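Local atomic coordinates of phosphate-binding protein (Xanthomonas axonopodis pv. citri, PDB entry 5UB3), a protein that probably works as a periplasmic binding protein of the phosphonate/phosphate-receptor family, partnering a diguanylate cyclase as a sensor, and binds a chloride ion. Residues 95-100 with 131-136; 125-130 with 158-163; 233-238 with 243-248. All coordinates share one frame; numbering follows the deposited sequence.

Contact 1: residues 95-100 with 131-136; sequences TLFFVR and MLELLR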
ATOM      1  N   THR A  95      -1.258   9.689   5.113  1.00 17.73           N
ATOM      2  CA  THR A  95      -2.679   9.744   4.796  1.00 16.97           C
ATOM      3  C   THR A  95      -3.208  11.136   5.054  1.00 16.04           C
ATOM      4  O   THR A  95      -2.822  11.783   6.031  1.00 16.26           O
ATOM      5  CB  THR A  95      -3.434   8.644   5.518  1.00 16.08           C
ATOM      6  OG1 THR A  95      -3.098   7.402   4.876  1.00 16.46           O
ATOM      7  CG2 THR A  95      -4.935   8.873   5.390  1.00 16.97           C
ATOM      8  N   LEU A  96      -4.038  11.605   4.134  1.00 16.67           N
ATOM      9  CA  LEU A  96      -4.824  12.789   4.373  1.00 19.03           C
ATOM     10  C   LEU A  96      -6.301  12.471   4.356  1.00 17.82           C
ATOM     11  O   LEU A  96      -6.779  11.560   3.648  1.00 18.07           O
ATOM     12  CB  LEU A  96      -4.448  13.895   3.415  1.00 23.41           C
ATOM     13  CG  LEU A  96      -4.327  13.678   1.927  1.00 25.69           C
ATOM     14  CD1 LEU A  96      -5.741  13.554   1.422  1.00 28.65           C
ATOM     15  CD2 LEU A  96      -3.577  14.805   1.186  1.00 26.24           C
ATOM     16  N   PHE A  97      -7.020  13.171   5.201  1.00 16.79           N
ATOM     17  CA  PHE A  97      -8.468  13.042   5.232  1.00 17.18           C
ATOM     18  C   PHE A  97      -8.969  14.279   4.569  1.00 16.70           C
ATOM     19  O   PHE A  97      -8.510  15.368   4.875  1.00 18.15           O
ATOM     20  CB  PHE A  97      -8.977  12.991   6.648  1.00 17.14           C
ATOM     21  CG  PHE A  97      -8.648  11.714   7.384  1.00 16.67           C
ATOM     22  CD1 PHE A  97      -7.377  11.491   7.857  1.00 16.31           C
ATOM     23  CD2 PHE A  97      -9.623  10.780   7.640  1.00 16.87           C
ATOM     24  CE1 PHE A  97      -7.079  10.341   8.556  1.00 16.89           C
ATOM     25  CE2 PHE A  97      -9.342   9.620   8.323  1.00 17.99           C
ATOM     26  CZ  PHE A  97      -8.064   9.413   8.813  1.00 16.97           C
ATOM     27  N   PHE A  98      -9.946  14.151   3.690  1.00 17.39           N
ATOM     28  CA  PHE A  98     -10.459  15.309   3.037  1.00 17.47           C
ATOM     29  C   PHE A  98     -11.979  15.281   2.972  1.00 18.81           C
ATOM     30  O   PHE A  98     -12.596  14.219   3.014  1.00 17.70           O
ATOM     31  CB  PHE A  98      -9.862  15.429   1.642  1.00 17.74           C
ATOM     32  CG  PHE A  98     -10.275  14.343   0.732  1.00 19.97           C
ATOM     33  CD1 PHE A  98      -9.539  13.157   0.682  1.00 20.16           C
ATOM     34  CD2 PHE A  98     -11.431  14.469  -0.064  1.00 18.81           C
ATOM     35  CE1 PHE A  98      -9.940  12.119  -0.137  1.00 21.79           C
ATOM     36  CE2 PHE A  98     -11.825  13.453  -0.885  1.00 19.06           C
ATOM     37  CZ  PHE A  98     -11.097  12.270  -0.923  1.00 22.98           C
ATOM     38  N   VAL A  99     -12.550  16.460   2.871  1.00 20.10           N
ATOM     39  CA  VAL A  99     -13.991  16.649   2.699  1.00 22.35           C
ATOM     40  C   VAL A  99     -14.328  17.641   1.620  1.00 24.40           C
ATOM     41  O   VAL A  99     -13.465  18.391   1.153  1.00 19.28           O
ATOM     42  CB  VAL A  99     -14.618  17.222   3.963  1.00 22.78           C
ATOM     43  CG1 VAL A  99     -14.357  16.285   5.134  1.00 22.14           C
ATOM     44  CG2 VAL A  99     -14.119  18.641   4.250  1.00 24.36           C
ATOM     45  N   ARG A 100     -15.608  17.710   1.294  1.00 24.67           N
ATOM     46  CA  ARG A 100     -16.068  18.857   0.511  1.00 28.45           C
ATOM     47  C   ARG A 100     -15.843  20.155   1.268  1.00 28.58           C
ATOM     48  O   ARG A 100     -15.954  20.223   2.489  1.00 22.39           O
ATOM     49  CB  ARG A 100     -17.527  18.725   0.134  1.00 28.92           C
ATOM     50  CG  ARG A 100     -17.734  17.640  -0.911  1.00 26.57           C
ATOM     51  CD  ARG A 100     -19.124  17.767  -1.478  1.00 32.33           C
ATOM     52  NE  ARG A 100     -19.348  19.127  -1.979  1.00 32.37           N
ATOM     53  CZ  ARG A 100     -19.169  19.547  -3.237  1.00 32.27           C
ATOM     54  NH1 ARG A 100     -18.779  18.715  -4.221  1.00 28.90           N
ATOM     55  NH2 ARG A 100     -19.442  20.831  -3.518  1.00 31.35           N
ATOM     56  N   MET A 131      -7.520   4.154   9.638  1.00 16.53           N
ATOM     57  CA  MET A 131      -8.168   3.472  10.743  1.00 19.56           C
ATOM     58  C   MET A 131      -7.309   3.593  12.000  1.00 18.22           C
ATOM     59  O   MET A 131      -7.806   3.780  13.092  1.00 16.76           O
ATOM     60  CB  MET A 131      -8.412   1.973  10.481  1.00 21.20           C
ATOM     61  CG  MET A 131      -9.529   1.677   9.532  1.00 25.88           C
ATOM     62  SD  MET A 131     -11.114   2.304  10.119  1.00 29.82           S
ATOM     63  CE  MET A 131     -11.900   0.765  10.543  1.00 29.77           C
ATOM     64  N   LEU A 132      -6.004   3.470  11.830  1.00 16.83           N
ATOM     65  CA  LEU A 132      -5.103   3.627  12.961  1.00 18.98           C
ATOM     66  C   LEU A 132      -5.305   4.999  13.563  1.00 19.87           C
ATOM     67  O   LEU A 132      -5.363   5.121  14.771  1.00 20.10           O
ATOM     68  CB  LEU A 132      -3.628   3.458  12.534  1.00 18.66           C
ATOM     69  CG  LEU A 132      -2.620   3.620  13.621  1.00 18.95           C
ATOM     70  CD1 LEU A 132      -2.929   2.632  14.738  1.00 18.42           C
ATOM     71  CD2 LEU A 132      -1.243   3.395  13.013  1.00 19.94           C
ATOM     72  N   GLU A 133      -5.384   6.011  12.705  1.00 20.34           N
ATOM     73  CA  GLU A 133      -5.537   7.367  13.168  1.00 20.52           C
ATOM     74  C   GLU A 133      -6.787   7.525  14.008  1.00 19.35           C
ATOM     75  O   GLU A 133      -6.781   8.225  15.015  1.00 20.32           O
ATOM     76  CB  GLU A 133      -5.515   8.358  12.031  1.00 20.84           C
ATOM     77  CG  GLU A 133      -5.119   9.760  12.472  1.00 22.73           C
ATOM     78  CD  GLU A 133      -3.613   9.952  12.684  1.00 22.03           C
ATOM     79  OE1 GLU A 133      -2.843   8.951  12.751  1.00 19.32           O
ATOM     80  OE2 GLU A 133      -3.255  11.135  12.772  1.00 20.22           O
ATOM     81  N   LEU A 134      -7.855   6.879  13.600  1.00 17.67           N
ATOM     82  CA  LEU A 134      -9.085   7.007  14.308  1.00 18.92           C
ATOM     83  C   LEU A 134      -8.950   6.318  15.652  1.00 18.42           C
ATOM     84  O   LEU A 134      -9.413   6.836  16.665  1.00 17.49           O
ATOM     85  CB  LEU A 134     -10.257   6.458  13.489  1.00 19.64           C
ATOM     86  CG  LEU A 134     -10.594   7.230  12.217  1.00 19.17           C
ATOM     87  CD1 LEU A 134     -11.762   6.508  11.564  1.00 22.25           C
ATOM     88  CD2 LEU A 134     -10.878   8.682  12.410  1.00 19.59           C
ATOM     89  N   LEU A 135      -8.301   5.167  15.672  1.00 19.33           N
ATOM     90  CA  LEU A 135      -8.095   4.491  16.924  1.00 20.54           C
ATOM     91  C   LEU A 135      -7.340   5.346  17.945  1.00 19.19           C
ATOM     92  O   LEU A 135      -7.764   5.458  19.106  1.00 17.73           O
ATOM     93  CB  LEU A 135      -7.392   3.151  16.733  1.00 21.28           C
ATOM     94  CG  LEU A 135      -8.205   2.006  16.192  1.00 23.82           C
ATOM     95  CD1 LEU A 135      -7.207   0.930  15.876  1.00 24.24           C
ATOM     96  CD2 LEU A 135      -9.261   1.417  17.127  1.00 26.00           C
ATOM     97  N   ARG A 136      -6.267   5.963  17.495  1.00 19.14           N
ATOM     98  CA  ARG A 136      -5.436   6.791  18.376  1.00 20.46           C
ATOM     99  C   ARG A 136      -6.224   7.934  18.974  1.00 20.79           C
ATOM    100  O   ARG A 136      -5.969   8.307  20.101  1.00 19.71           O
ATOM    101  CB  ARG A 136      -4.224   7.374  17.624  1.00 22.23           C
ATOM    102  CG  ARG A 136      -3.160   6.333  17.327  1.00 23.22           C
ATOM    103  CD  ARG A 136      -2.338   6.788  16.148  1.00 24.49           C
ATOM    104  NE  ARG A 136      -1.121   6.007  16.030  1.00 24.71           N
ATOM    105  CZ  ARG A 136      -0.139   6.273  15.167  1.00 22.34           C
ATOM    106  NH1 ARG A 136      -0.225   7.257  14.299  1.00 25.44           N
ATOM    107  NH2 ARG A 136       0.952   5.536  15.180  1.00 23.70           N
TER
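Glu133, whose CB rests against the ring of Phe97, has its carboxylate held by two groups: OE2 is hydrogen-bonded to His204 NE2, and OE1 takes a weak salt-bridge bond from Arg136 NH1 at 3.5 Å. The setting is a helix laid on a strand in one lobe of a periplasmic binding protein, helix 124-136 against strand 92-100. Glutamate suits the place because its methylene serves the apolar interface, while the bend at chi2 (78°) turns the carboxylate aside toward its polar partners. That matters for a buried acid, whose charge would probably be costly without them. From the strand, Phe97 is the side chain that reaches across, and its CZ lies 4.2 Å from Glu133 CB. A large flat ring can bridge the gap between strand and helix, and it also meets Val203 of strand 200-205 and Val178 of strand 178-182. Leu134 adds a branched apolar end, of which one methyl, CD2, reaches the ring. One turn of helix links Glu133 with Arg136, whose guanidinium has Leu132 CD2 over the centre of one face. Phe97 CE2 and Leu134 CD2, 4.5 Å apart, make a loose apolar touch.

Contact 2: residues 125-130 with 158-163; sequences SGYLLP and YLMVGS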
ATOM      1  N   SER A 125      -2.555   3.598   2.897  1.00 17.83           N
ATOM      2  CA  SER A 125      -2.938   4.965   3.060  1.00 16.82           C
ATOM      3  C   SER A 125      -4.445   5.117   3.016  1.00 18.81           C
ATOM      4  O   SER A 125      -4.967   6.176   3.367  1.00 18.90           O
ATOM      5  CB  SER A 125      -2.291   5.832   1.975  1.00 17.65           C
ATOM      6  OG  SER A 125      -2.762   5.476   0.658  1.00 17.49           O
ATOM      7  N   GLY A 126      -5.144   4.096   2.511  1.00 17.64           N
ATOM      8  CA  GLY A 126      -6.596   4.171   2.331  1.00 19.89           C
ATOM      9  C   GLY A 126      -7.383   3.258   3.231  1.00 18.75           C
ATOM     10  O   GLY A 126      -8.620   3.171   3.102  1.00 21.51           O
ATOM     11  N   TYR A 127      -6.716   2.600   4.172  1.00 18.13           N
ATOM     12  CA  TYR A 127      -7.419   1.825   5.198  1.00 16.22           C
ATOM     13  C   TYR A 127      -6.632   1.777   6.479  1.00 15.89           C
ATOM     14  O   TYR A 127      -7.082   2.206   7.538  1.00 13.52           O
ATOM     15  CB  TYR A 127      -7.738   0.377   4.702  1.00 16.61           C
ATOM     16  CG  TYR A 127      -8.421  -0.448   5.692  1.00 18.07           C
ATOM     17  CD1 TYR A 127      -9.777  -0.272   5.950  1.00 20.30           C
ATOM     18  CD2 TYR A 127      -7.738  -1.403   6.424  1.00 18.91           C
ATOM     19  CE1 TYR A 127     -10.431  -1.067   6.878  1.00 21.98           C
ATOM     20  CE2 TYR A 127      -8.367  -2.181   7.346  1.00 20.58           C
ATOM     21  CZ  TYR A 127      -9.705  -2.007   7.589  1.00 23.29           C
ATOM     22  OH  TYR A 127     -10.309  -2.775   8.527  1.00 31.16           O
ATOM     23  N   LEU A 128      -5.436   1.253   6.397  1.00 16.66           N
ATOM     24  CA  LEU A 128      -4.696   0.954   7.630  1.00 16.56           C
ATOM     25  C   LEU A 128      -4.371   2.213   8.328  1.00 16.02           C
ATOM     26  O   LEU A 128      -4.670   2.349   9.492  1.00 16.97           O
ATOM     27  CB  LEU A 128      -3.441   0.125   7.340  1.00 17.10           C
ATOM     28  CG  LEU A 128      -3.759  -1.284   6.840  1.00 16.88           C
ATOM     29  CD1 LEU A 128      -2.555  -1.957   6.148  1.00 15.86           C
ATOM     30  CD2 LEU A 128      -4.385  -2.221   7.868  1.00 16.32           C
ATOM     31  N   LEU A 129      -3.718   3.148   7.654  1.00 16.49           N
ATOM     32  CA  LEU A 129      -3.347   4.420   8.292  1.00 15.45           C
ATOM     33  C   LEU A 129      -4.515   5.215   8.783  1.00 15.05           C
ATOM     34  O   LEU A 129      -4.500   5.640   9.929  1.00 14.90           O
ATOM     35  CB  LEU A 129      -2.450   5.302   7.431  1.00 15.30           C
ATOM     36  CG  LEU A 129      -1.108   4.647   7.068  1.00 15.69           C
ATOM     37  CD1 LEU A 129      -0.259   5.692   6.326  1.00 16.25           C
ATOM     38  CD2 LEU A 129      -0.368   4.137   8.289  1.00 14.93           C
ATOM     39  N   PRO A 130      -5.542   5.415   7.930  1.00 15.12           N
ATOM     40  CA  PRO A 130      -6.654   6.175   8.511  1.00 15.34           C
ATOM     41  C   PRO A 130      -7.349   5.472   9.694  1.00 16.12           C
ATOM     42  O   PRO A 130      -7.752   6.151  10.634  1.00 15.85           O
ATOM     43  CB  PRO A 130      -7.630   6.345   7.353  1.00 15.10           C
ATOM     44  CG  PRO A 130      -7.215   5.366   6.297  1.00 15.04           C
ATOM     45  CD  PRO A 130      -5.702   5.228   6.483  1.00 15.07           C
ATOM     46  N   TYR A 158     -17.586   3.753   8.322  1.00 16.66           N
ATOM     47  CA  TYR A 158     -16.842   3.705   7.076  1.00 18.77           C
ATOM     48  C   TYR A 158     -17.504   2.849   6.066  1.00 17.78           C
ATOM     49  O   TYR A 158     -18.197   1.875   6.411  1.00 18.52           O
ATOM     50  CB  TYR A 158     -15.389   3.305   7.262  1.00 18.73           C
ATOM     51  CG  TYR A 158     -15.141   1.888   7.606  1.00 20.31           C
ATOM     52  CD1 TYR A 158     -15.255   1.467   8.888  1.00 21.61           C
ATOM     53  CD2 TYR A 158     -14.763   0.965   6.640  1.00 20.32           C
ATOM     54  CE1 TYR A 158     -15.021   0.158   9.216  1.00 23.70           C
ATOM     55  CE2 TYR A 158     -14.510  -0.331   6.964  1.00 23.34           C
ATOM     56  CZ  TYR A 158     -14.638  -0.726   8.253  1.00 22.54           C
ATOM     57  OH  TYR A 158     -14.401  -2.000   8.645  1.00 26.69           O
ATOM     58  N   LEU A 159     -17.289   3.233   4.818  1.00 17.62           N
ATOM     59  CA  LEU A 159     -17.725   2.473   3.675  1.00 19.63           C
ATOM     60  C   LEU A 159     -16.525   2.151   2.783  1.00 20.99           C
ATOM     61  O   LEU A 159     -15.779   3.060   2.383  1.00 20.26           O
ATOM     62  CB  LEU A 159     -18.702   3.300   2.887  1.00 20.89           C
ATOM     63  CG  LEU A 159     -20.014   3.492   3.598  1.00 21.56           C
ATOM     64  CD1 LEU A 159     -20.728   4.709   3.074  1.00 26.21           C
ATOM     65  CD2 LEU A 159     -20.837   2.238   3.394  1.00 23.11           C
ATOM     66  N   MET A 160     -16.407   0.889   2.425  1.00 20.53           N
ATOM     67  CA  MET A 160     -15.371   0.462   1.471  1.00 23.48           C
ATOM     68  C   MET A 160     -15.902   0.693   0.076  1.00 23.13           C
ATOM     69  O   MET A 160     -16.875   0.079  -0.300  1.00 22.77           O
ATOM     70  CB  MET A 160     -15.039  -1.003   1.637  1.00 25.04           C
ATOM     71  CG  MET A 160     -14.693  -1.366   3.066  1.00 31.77           C
ATOM     72  SD  MET A 160     -13.119  -0.658   3.559  1.00 40.58           S
ATOM     73  CE  MET A 160     -12.242  -2.224   3.668  1.00 41.83           C
ATOM     74  N   VAL A 161     -15.213   1.542  -0.673  1.00 22.09           N
ATOM     75  CA  VAL A 161     -15.577   1.848  -2.056  1.00 23.42           C
ATOM     76  C   VAL A 161     -14.566   1.287  -3.103  1.00 24.78           C
ATOM     77  O   VAL A 161     -14.722   1.504  -4.303  1.00 27.96           O
ATOM     78  CB  VAL A 161     -15.803   3.352  -2.204  1.00 22.22           C
ATOM     79  CG1 VAL A 161     -16.816   3.860  -1.185  1.00 22.26           C
ATOM     80  CG2 VAL A 161     -14.514   4.145  -2.069  1.00 20.75           C
ATOM     81  N   GLY A 162     -13.535   0.588  -2.638  1.00 26.42           N
ATOM     82  CA  GLY A 162     -12.511  -0.034  -3.502  1.00 29.96           C
ATOM     83  C   GLY A 162     -11.429   0.937  -3.979  1.00 29.95           C
ATOM     84  O   GLY A 162     -10.338   1.071  -3.374  1.00 27.90           O
ATOM     85  N   SER A 163     -11.733   1.637  -5.054  1.00 27.00           N
ATOM     86  CA  SER A 163     -10.698   2.318  -5.791  1.00 27.14           C
ATOM     87  C   SER A 163     -10.415   3.677  -5.159  1.00 22.98           C
ATOM     88  O   SER A 163     -11.272   4.298  -4.500  1.00 22.73           O
ATOM     89  CB  SER A 163     -11.104   2.505  -7.239  1.00 26.68           C
ATOM     90  OG  SER A 163     -11.972   3.600  -7.347  1.00 26.97           O
TER
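The rings of Tyr127 and Tyr158 meet with their planes turned about 60° from one another. Tyr158 CE2 comes to the edge of the Tyr127 ring, near its plane, 4.1 Å from Tyr127 CE1; Tyr127 CE1 in turn meets the Tyr158 ring obliquely. The two phenol oxygens point the same general way, yet Tyr127 OH and Tyr158 OH are 4.2 Å apart and form no hydrogen bond, so the pair is held by apolar contact of ring carbons. The second partner of the Tyr127 ring is Met160. Its methyl CE sits 3.9 Å from Tyr127 CE1, and its sulfur lies 5.1 Å from the ring centroid at 59° to the normal, an oblique Met-aromatic contact. The flexible thioether suits this place: bends at both chi2 and chi3 fold the chain so that sulfur and methyl alike run beside the ring.

Tyr127 reaches the strand because its CG stands opposite the backbone N (chi1 179°), which sends the long ring out from the helix. The helix is irregular here, with a wider turn at 125-128 and a kink at Pro130, whose nitrogen carries no hydrogen to give to the preceding turn. Beyond the strand, Ser163 OG caps Asn166 N at the start of helix 164-172.

Within the fold, Tyr127 reaches over from the early part of helix 124-136 to strand 156-160. Leu118 of the parallel neighbour strand 115-118 touches Tyr127, Tyr158 and Met160 alike, Val279 near the C-terminus also meets Tyr127, and Tyr158 leans on Met131 one turn further along the same helix.

Contact 3: residues 233-238 with 243-248; sequences LQAASD and PALKRF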
ATOM      1  N   LEU A 233      19.439  -3.413  -5.930  1.00 21.77           N
ATOM      2  CA  LEU A 233      20.278  -2.310  -5.564  1.00 24.96           C
ATOM      3  C   LEU A 233      21.053  -1.778  -6.759  1.00 26.44           C
ATOM      4  O   LEU A 233      21.185  -0.574  -6.909  1.00 28.99           O
ATOM      5  CB  LEU A 233      21.220  -2.715  -4.467  1.00 25.37           C
ATOM      6  CG  LEU A 233      20.700  -2.649  -3.052  1.00 25.53           C
ATOM      7  CD1 LEU A 233      21.722  -3.316  -2.157  1.00 26.80           C
ATOM      8  CD2 LEU A 233      20.460  -1.179  -2.604  1.00 28.20           C
ATOM      9  N   GLN A 234      21.529  -2.657  -7.633  1.00 23.62           N
ATOM     10  CA  GLN A 234      22.263  -2.225  -8.806  1.00 27.54           C
ATOM     11  C   GLN A 234      21.354  -1.677  -9.892  1.00 27.52           C
ATOM     12  O   GLN A 234      21.821  -1.002 -10.740  1.00 28.30           O
ATOM     13  CB  GLN A 234      23.133  -3.387  -9.347  1.00 31.45           C
ATOM     14  CG  GLN A 234      24.447  -3.504  -8.580  1.00 35.47           C
ATOM     15  CD  GLN A 234      25.181  -4.849  -8.727  1.00 40.03           C
ATOM     16  OE1 GLN A 234      24.891  -5.659  -9.610  1.00 47.28           O
ATOM     17  NE2 GLN A 234      26.153  -5.082  -7.848  1.00 39.83           N
ATOM     18  N   ALA A 235      20.075  -2.037  -9.894  1.00 26.97           N
ATOM     19  CA  ALA A 235      19.145  -1.642 -10.916  1.00 27.87           C
ATOM     20  C   ALA A 235      18.957  -0.155 -10.954  1.00 28.80           C
ATOM     21  O   ALA A 235      18.897   0.418 -12.018  1.00 26.89           O
ATOM     22  CB  ALA A 235      17.792  -2.301 -10.688  1.00 26.42           C
ATOM     23  N   ALA A 236      18.842   0.482  -9.803  1.00 31.83           N
ATOM     24  CA  ALA A 236      18.486   1.887  -9.791  1.00 36.41           C
ATOM     25  C   ALA A 236      19.486   2.727 -10.590  1.00 38.86           C
ATOM     26  O   ALA A 236      19.093   3.702 -11.163  1.00 43.14           O
ATOM     27  CB  ALA A 236      18.359   2.410  -8.379  1.00 40.07           C
ATOM     28  N   SER A 237      20.755   2.338 -10.681  1.00 39.23           N
ATOM     29  CA  SER A 237      21.700   3.064 -11.530  1.00 38.70           C
ATOM     30  C   SER A 237      22.127   2.323 -12.809  1.00 36.26           C
ATOM     31  O   SER A 237      23.117   2.678 -13.433  1.00 31.56           O
ATOM     32  CB  SER A 237      22.931   3.380 -10.720  1.00 39.90           C
ATOM     33  OG  SER A 237      23.631   2.165 -10.535  1.00 39.45           O
ATOM     34  N   ASP A 238      21.376   1.319 -13.223  1.00 36.23           N
ATOM     35  CA  ASP A 238      21.609   0.678 -14.507  1.00 31.93           C
ATOM     36  C   ASP A 238      20.670   1.266 -15.526  1.00 31.28           C
ATOM     37  O   ASP A 238      19.463   1.164 -15.361  1.00 31.57           O
ATOM     38  CB  ASP A 238      21.355  -0.815 -14.404  1.00 32.04           C
ATOM     39  CG  ASP A 238      21.804  -1.561 -15.633  1.00 31.01           C
ATOM     40  OD1 ASP A 238      22.110  -0.918 -16.676  1.00 29.44           O
ATOM     41  OD2 ASP A 238      21.791  -2.787 -15.549  1.00 29.74           O
ATOM     42  N   PRO A 243      13.629   1.834 -18.130  1.00 28.75           N
ATOM     43  CA  PRO A 243      12.222   1.621 -18.464  1.00 29.29           C
ATOM     44  C   PRO A 243      11.506   0.670 -17.509  1.00 29.41           C
ATOM     45  O   PRO A 243      10.369   0.921 -17.099  1.00 28.37           O
ATOM     46  CB  PRO A 243      12.301   1.019 -19.868  1.00 32.30           C
ATOM     47  CG  PRO A 243      13.503   1.727 -20.425  1.00 31.80           C
ATOM     48  CD  PRO A 243      14.488   1.703 -19.319  1.00 29.86           C
ATOM     49  N   ALA A 244      12.170  -0.419 -17.159  1.00 27.97           N
ATOM     50  CA  ALA A 244      11.573  -1.425 -16.251  1.00 26.29           C
ATOM     51  C   ALA A 244      11.219  -0.807 -14.893  1.00 24.08           C
ATOM     52  O   ALA A 244      10.172  -1.090 -14.337  1.00 23.83           O
ATOM     53  CB  ALA A 244      12.531  -2.603 -16.058  1.00 27.92           C
ATOM     54  N   LEU A 245      12.074   0.073 -14.384  1.00 22.68           N
ATOM     55  CA  LEU A 245      11.797   0.642 -13.079  1.00 24.31           C
ATOM     56  C   LEU A 245      10.678   1.670 -13.148  1.00 24.66           C
ATOM     57  O   LEU A 245       9.893   1.805 -12.194  1.00 21.93           O
ATOM     58  CB  LEU A 245      13.044   1.214 -12.468  1.00 23.49           C
ATOM     59  CG  LEU A 245      13.959   0.117 -11.966  1.00 23.06           C
ATOM     60  CD1 LEU A 245      15.343   0.714 -11.664  1.00 23.87           C
ATOM     61  CD2 LEU A 245      13.346  -0.574 -10.750  1.00 24.48           C
ATOM     62  N   LYS A 246      10.564   2.347 -14.288  1.00 26.95           N
ATOM     63  CA  LYS A 246       9.493   3.343 -14.493  1.00 30.25           C
ATOM     64  C   LYS A 246       8.146   2.634 -14.416  1.00 30.54           C
ATOM     65  O   LYS A 246       7.214   3.057 -13.696  1.00 25.87           O
ATOM     66  CB  LYS A 246       9.726   4.092 -15.830  1.00 34.92           C
ATOM     67  CG  LYS A 246       8.590   4.989 -16.353  1.00 42.82           C
ATOM     68  CD  LYS A 246       8.016   5.950 -15.309  1.00 48.64           C
ATOM     69  CE  LYS A 246       8.944   7.136 -15.010  1.00 56.40           C
ATOM     70  NZ  LYS A 246       8.922   8.200 -16.046  1.00 61.25           N
ATOM     71  N   ARG A 247       8.099   1.490 -15.092  1.00 28.62           N
ATOM     72  CA  ARG A 247       6.903   0.648 -15.136  1.00 29.09           C
ATOM     73  C   ARG A 247       6.567   0.038 -13.747  1.00 25.25           C
ATOM     74  O   ARG A 247       5.402  -0.231 -13.408  1.00 19.47           O
ATOM     75  CB  ARG A 247       7.172  -0.497 -16.128  1.00 33.90           C
ATOM     76  CG  ARG A 247       7.418  -0.093 -17.602  1.00 37.88           C
ATOM     77  CD  ARG A 247       6.196   0.143 -18.478  1.00 42.76           C
ATOM     78  NE  ARG A 247       4.929  -0.286 -17.897  1.00 47.82           N
ATOM     79  CZ  ARG A 247       3.726  -0.040 -18.429  1.00 53.71           C
ATOM     80  NH1 ARG A 247       2.633  -0.464 -17.796  1.00 48.82           N
ATOM     81  NH2 ARG A 247       3.606   0.593 -19.593  1.00 53.21           N
ATOM     82  N   PHE A 248       7.628  -0.194 -12.963  1.00 21.01           N
ATOM     83  CA  PHE A 248       7.537  -0.777 -11.647  1.00 20.27           C
ATOM     84  C   PHE A 248       7.145   0.305 -10.624  1.00 19.45           C
ATOM     85  O   PHE A 248       7.899   0.597  -9.720  1.00 21.17           O
ATOM     86  CB  PHE A 248       8.882  -1.446 -11.322  1.00 21.27           C
ATOM     87  CG  PHE A 248       8.850  -2.449 -10.207  1.00 20.44           C
ATOM     88  CD1 PHE A 248       8.204  -3.639 -10.356  1.00 21.64           C
ATOM     89  CD2 PHE A 248       9.555  -2.240  -9.044  1.00 20.00           C
ATOM     90  CE1 PHE A 248       8.250  -4.600  -9.360  1.00 21.30           C
ATOM     91  CE2 PHE A 248       9.616  -3.193  -8.039  1.00 17.59           C
ATOM     92  CZ  PHE A 248       8.923  -4.355  -8.183  1.00 18.76           C
TER
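Leu245 meets Ala235 and Ala236 by van der Waals contact, with side chain and backbone both touched. One branch does the work: Leu245 CD1 lies 4.0 Å from Ala235 CB and 3.8 Å from Ala236 CA. It also comes alongside the backbone, with Leu245 CD1 3.6 Å from Ala235 O. The side chain leaves its helix with CG opposite the carbonyl carbon (chi1 -75°) and is extended at chi2, so that CD1 is the atom thrust forward. Alanine is well matched to it, since a single methyl at position 235 lets the leucine branch come up against the main chain itself. Leucine in turn is long enough to span the distance between the two backbones, whose closest CA atoms, those of Ala236 and Leu245, are 7.6 Å apart.

Hydrogen bonds act within each segment and not between the two. Asp238 N donates to Ala235 O at 2.9 Å and closes a type I beta turn, so the carbonyl that Leu245 CD1 touches is already engaged by a polar partner. The carboxylate of Asp238 ties the turn to its surroundings, with OD1 accepting from Lys240 N and OD2 bonded to Tyr27 OH of helix 14-28. In the other segment, Arg247 N bonds to Pro243 O at 3.1 Å in a regular helical turn. Phe248 N makes weak bonds to Ala244 O and Leu245 O, as the chain abandons helical geometry.

Leu245 also packs on Thr251 and Phe254 of strand 251-255, and Ala235 on Tyr27 of helix 14-28. The arrangement is that of two consecutive helices, 222-235 and 242-247, joined by a short connection and folded together beside a strand of a periplasmic binding protein lobe.

How the contacts relate
Contacts 1 and 2 are neighbours, their centres 9 Å apart, and both use helix 124-136: contact 2 its early turns, contact 1 its later ones. Thr95 OG1 probably bonds to Ser125 O at 2.7 Å, and Pro130 packs on Phe97, so that the two patches touch. Contact 3 lies on the other side of the chain's centre, about 33 Å from contact 1 between centres, in keeping with the two-lobed shape of this family. Contact 1 is wholly buried and has a charged group beside its apolar touch; contact 2 is aromatic, with one methionine sulfur beside the ring and that methionine exposed at its margin; contact 3 sets a leucine branch against alanine side chain and main chain, with Ala236 exposed.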